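Local coordinates for protein anabena Tic22 (Anabaena sp., PDB 4EV1) that probably acts as a chaperone in protein transport, as a thylakoid-associated member of the Tic22-like family, at residues E156-A168 with W203-R216. Numbering follows the deposited sequence.
Sequences EQVVPLFLSKQDA and WLNQVVLVPSPESR. With EDO (1,2-ethanediol), chain G.
Val159 and Leu161 pair with Val207 and Leu209 as parallel strands, through five backbone hydrogen bonds, from Val159 N to Gln206 O as far as Leu163 N to Val210 O. Leu161 N to Val208 O, 2.8 Å, is almost straight. Pro160, lacking an N-H, fits a position whose nitrogen faces away from this partner.

Apolar side chains alternate between the two faces. On one, Leu161 CD1 presses on Val207 CG1 at 3.4 Å, a tight carbon contact, and Val159 CG2 meets the edge of the Trp203 ring. On the other, Phe162 lies alongside Val210, CD1 3.7 Å from CB; beta-branched Val210, with CG1 opposite its backbone N (chi1 -180°), turns CG1 to the Phe162 ring and CG2 to Pro160 CB.

Beyond the strands, Arg216 grips Asp167 end-on: NH1 reaches OD2 at 2.9 Å from above the carboxylate plane, NH2 reaches OD1 at 3.3 Å. NH1 also donates to Pro211 O, and a water links Asp167 OD2, Ser164 N and Val210 O. A leucine in place of Arg216 would probably leave the Asp167 carboxylate without its countercharge and Pro211 O without this donor.

Ser212 caps its helix, OG accepting from Ser215 N; Ser164 stands at the other helix's N-cap position, its hydroxyl hydrogen-bonded to Glu112. Central strand 156-162 and edge strand 207-210 of a mixed three-stranded sheet thus each run into a helix in this Tic22 fold.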
# COMPACT_ATOMS: atom_id res chain seq x y z
N GLU A 156 -14.40 21.64 2.78
CA GLU A 156 -13.84 20.45 3.41
C GLU A 156 -12.35 20.32 3.08
O GLU A 156 -11.92 20.58 1.95
CB GLU A 156 -14.57 19.19 2.95
CG GLU A 156 -13.88 17.91 3.46
CD GLU A 156 -14.80 16.71 3.56
OE1 GLU A 156 -15.94 16.76 3.03
OE2 GLU A 156 -14.38 15.70 4.17
N GLN A 157 -11.58 19.92 4.09
CA GLN A 157 -10.14 19.65 3.96
C GLN A 157 -9.78 18.19 4.29
O GLN A 157 -10.45 17.54 5.09
CB GLN A 157 -9.33 20.59 4.86
CG GLN A 157 -9.54 20.39 6.36
CD GLN A 157 -8.70 21.35 7.23
OE1 GLN A 157 -8.14 20.95 8.25
NE2 GLN A 157 -8.60 22.60 6.80
N VAL A 158 -8.70 17.72 3.67
CA VAL A 158 -8.10 16.42 3.98
C VAL A 158 -6.60 16.58 4.20
O VAL A 158 -5.98 17.54 3.71
CB VAL A 158 -8.39 15.39 2.87
CG1 VAL A 158 -9.91 15.22 2.70
CG2 VAL A 158 -7.74 15.80 1.57
N VAL A 159 -6.02 15.65 4.97
CA VAL A 159 -4.58 15.55 5.15
C VAL A 159 -4.10 14.33 4.33
O VAL A 159 -4.32 13.18 4.73
CB VAL A 159 -4.19 15.36 6.61
CG1 VAL A 159 -2.70 15.14 6.70
CG2 VAL A 159 -4.60 16.62 7.49
N PRO A 160 -3.44 14.58 3.18
CA PRO A 160 -3.12 13.48 2.27
C PRO A 160 -1.84 12.75 2.62
O PRO A 160 -0.81 13.39 2.74
CB PRO A 160 -2.93 14.20 0.94
CG PRO A 160 -2.39 15.50 1.32
CD PRO A 160 -3.05 15.87 2.61
N LEU A 161 -1.90 11.43 2.72
CA LEU A 161 -0.71 10.60 2.83
C LEU A 161 -0.42 9.90 1.46
O LEU A 161 -1.18 9.06 0.97
CB LEU A 161 -0.85 9.60 3.95
CG LEU A 161 -1.38 10.12 5.29
CD1 LEU A 161 -1.56 8.97 6.30
CD2 LEU A 161 -0.46 11.17 5.84
N PHE A 162 0.70 10.28 0.85
CA PHE A 162 0.99 9.84 -0.51
C PHE A 162 1.77 8.55 -0.51
O PHE A 162 2.76 8.40 0.22
CB PHE A 162 1.76 10.91 -1.27
CG PHE A 162 1.03 12.23 -1.36
CD1 PHE A 162 0.01 12.42 -2.30
CD2 PHE A 162 1.34 13.26 -0.50
CE1 PHE A 162 -0.67 13.64 -2.38
CE2 PHE A 162 0.68 14.48 -0.57
CZ PHE A 162 -0.32 14.68 -1.50
N LEU A 163 1.36 7.64 -1.37
CA LEU A 163 2.13 6.43 -1.61
C LEU A 163 3.30 6.72 -2.58
O LEU A 163 4.24 5.91 -2.70
CB LEU A 163 1.25 5.32 -2.16
CG LEU A 163 0.44 4.44 -1.20
CD1 LEU A 163 1.39 3.64 -0.25
CD2 LEU A 163 -0.60 5.21 -0.41
N SER A 164 3.25 7.87 -3.25
CA SER A 164 4.29 8.25 -4.15
C SER A 164 4.98 9.58 -3.78
O SER A 164 4.33 10.61 -3.66
CB SER A 164 3.74 8.30 -5.56
OG SER A 164 4.82 8.55 -6.40
N LYS A 165 6.28 9.53 -3.64
CA LYS A 165 7.05 10.68 -3.23
C LYS A 165 6.90 11.86 -4.15
O LYS A 165 6.85 12.94 -3.69
CB LYS A 165 8.50 10.33 -3.03
CG LYS A 165 9.27 11.39 -2.38
CD LYS A 165 10.63 11.25 -2.79
CE LYS A 165 11.14 12.55 -3.24
NZ LYS A 165 11.77 13.17 -2.07
N GLN A 166 6.82 11.62 -5.45
CA GLN A 166 6.64 12.69 -6.44
C GLN A 166 5.38 13.50 -6.19
O GLN A 166 5.38 14.72 -6.38
CB GLN A 166 6.66 12.16 -7.88
CG GLN A 166 5.43 11.34 -8.21
CD GLN A 166 5.54 10.54 -9.51
OE1 GLN A 166 5.52 11.13 -10.61
NE2 GLN A 166 5.61 9.20 -9.39
N ASP A 167 4.31 12.85 -5.75
CA ASP A 167 3.08 13.56 -5.41
C ASP A 167 3.29 14.43 -4.15
O ASP A 167 2.75 15.51 -4.08
CB ASP A 167 1.92 12.60 -5.13
CG ASP A 167 1.39 11.95 -6.38
OD1 ASP A 167 1.15 12.64 -7.40
OD2 ASP A 167 1.22 10.73 -6.34
N ALA A 168 4.02 13.93 -3.16
CA ALA A 168 4.35 14.75 -1.97
C ALA A 168 5.27 15.91 -2.35
O ALA A 168 5.11 17.02 -1.82
CB ALA A 168 4.98 13.94 -0.87
N TRP A 203 -9.43 14.66 14.32
CA TRP A 203 -8.92 15.16 13.05
C TRP A 203 -8.48 14.03 12.11
O TRP A 203 -8.39 14.25 10.94
CB TRP A 203 -7.77 16.16 13.23
CG TRP A 203 -6.48 15.54 13.65
CD1 TRP A 203 -6.13 15.16 14.90
CD2 TRP A 203 -5.36 15.21 12.80
NE1 TRP A 203 -4.86 14.64 14.90
CE2 TRP A 203 -4.37 14.65 13.62
CE3 TRP A 203 -5.10 15.37 11.43
CZ2 TRP A 203 -3.15 14.22 13.13
CZ3 TRP A 203 -3.88 14.92 10.93
CH2 TRP A 203 -2.92 14.36 11.78
N LEU A 204 -8.23 12.82 12.64
CA LEU A 204 -7.80 11.67 11.80
C LEU A 204 -8.84 11.23 10.77
O LEU A 204 -8.50 10.57 9.77
CB LEU A 204 -7.38 10.49 12.67
CG LEU A 204 -6.20 10.78 13.60
CD1 LEU A 204 -5.99 9.64 14.59
CD2 LEU A 204 -4.93 11.02 12.79
N ASN A 205 -10.10 11.62 11.00
CA ASN A 205 -11.14 11.57 9.97
C ASN A 205 -10.74 12.25 8.66
O ASN A 205 -11.25 11.91 7.61
CB ASN A 205 -12.40 12.28 10.47
CG ASN A 205 -13.16 11.46 11.47
OD1 ASN A 205 -13.57 11.98 12.52
ND2 ASN A 205 -13.37 10.18 11.17
N GLN A 206 -9.86 13.26 8.74
CA GLN A 206 -9.41 13.97 7.54
C GLN A 206 -8.34 13.21 6.73
O GLN A 206 -8.05 13.60 5.60
CB GLN A 206 -8.80 15.32 7.91
CG GLN A 206 -9.75 16.27 8.61
CD GLN A 206 -9.01 17.43 9.23
OE1 GLN A 206 -8.17 18.07 8.58
NE2 GLN A 206 -9.30 17.69 10.50
N VAL A 207 -7.69 12.31 7.19
CA VAL A 207 -6.60 11.56 6.59
C VAL A 207 -7.14 10.75 5.44
O VAL A 207 -8.19 10.09 5.56
CB VAL A 207 -5.91 10.63 7.61
CG1 VAL A 207 -4.86 9.77 6.91
CG2 VAL A 207 -5.29 11.44 8.74
N VAL A 208 -6.49 10.88 4.37
CA VAL A 208 -6.77 10.10 3.18
C VAL A 208 -5.47 9.54 2.62
O VAL A 208 -4.39 10.17 2.75
CB VAL A 208 -7.48 10.93 2.09
CG1 VAL A 208 -8.85 11.38 2.58
CG2 VAL A 208 -6.63 12.12 1.69
N LEU A 209 -5.56 8.36 2.04
CA LEU A 209 -4.42 7.73 1.37
C LEU A 209 -4.52 7.99 -0.11
O LEU A 209 -5.55 7.74 -0.70
CB LEU A 209 -4.41 6.21 1.60
CG LEU A 209 -3.97 5.83 3.01
CD1 LEU A 209 -5.07 6.03 3.99
CD2 LEU A 209 -3.46 4.38 3.00
N VAL A 210 -3.43 8.48 -0.71
CA VAL A 210 -3.43 8.83 -2.12
C VAL A 210 -2.48 7.84 -2.84
O VAL A 210 -1.26 7.86 -2.63
CB VAL A 210 -2.97 10.29 -2.35
CG1 VAL A 210 -2.99 10.63 -3.82
CG2 VAL A 210 -3.88 11.30 -1.56
N PRO A 211 -3.04 6.93 -3.65
CA PRO A 211 -2.15 6.03 -4.37
C PRO A 211 -1.34 6.70 -5.48
O PRO A 211 -1.47 7.87 -5.75
CB PRO A 211 -3.10 5.00 -4.93
CG PRO A 211 -4.37 5.78 -5.17
CD PRO A 211 -4.45 6.79 -4.09
N SER A 212 -0.49 5.93 -6.12
CA SER A 212 0.47 6.44 -7.08
C SER A 212 -0.24 6.98 -8.32
O SER A 212 -1.41 6.68 -8.53
CB SER A 212 1.34 5.29 -7.53
OG SER A 212 0.55 4.38 -8.31
N PRO A 213 0.44 7.83 -9.11
CA PRO A 213 -0.23 8.37 -10.31
C PRO A 213 -0.71 7.26 -11.25
O PRO A 213 -1.78 7.38 -11.86
CB PRO A 213 0.87 9.21 -11.00
CG PRO A 213 1.82 9.56 -9.97
CD PRO A 213 1.77 8.45 -8.90
N GLU A 214 0.09 6.21 -11.35
CA GLU A 214 -0.25 5.08 -12.20
C GLU A 214 -1.52 4.37 -11.74
O GLU A 214 -2.37 4.01 -12.55
CB GLU A 214 0.90 4.10 -12.28
CG GLU A 214 2.17 4.66 -12.93
CD GLU A 214 3.05 5.60 -12.03
OE1 GLU A 214 2.85 5.73 -10.80
OE2 GLU A 214 3.99 6.21 -12.59
N SER A 215 -1.66 4.18 -10.43
CA SER A 215 -2.87 3.56 -9.86
C SER A 215 -4.09 4.46 -10.02
O SER A 215 -5.21 3.99 -10.22
CB SER A 215 -2.61 3.18 -8.39
OG SER A 215 -1.88 1.96 -8.33
N ARG A 216 -3.90 5.77 -9.84
CA ARG A 216 -5.02 6.72 -9.97
C ARG A 216 -5.57 6.68 -11.41
O ARG A 216 -6.78 6.62 -11.60
CB ARG A 216 -4.59 8.15 -9.63
CG ARG A 216 -4.30 8.35 -8.14
CD ARG A 216 -4.31 9.81 -7.79
NE ARG A 216 -3.42 10.64 -8.63
CZ ARG A 216 -2.13 10.90 -8.37
NH1 ARG A 216 -1.51 10.33 -7.33
NH2 ARG A 216 -1.44 11.72 -9.15
C1 EDO G . 3.31 2.47 -9.97
O1 EDO G . 4.23 3.36 -9.34
C2 EDO G . 1.98 2.71 -9.27
O2 EDO G . 1.74 1.95 -8.07
O HOH W 1 0.77 9.27 -4.03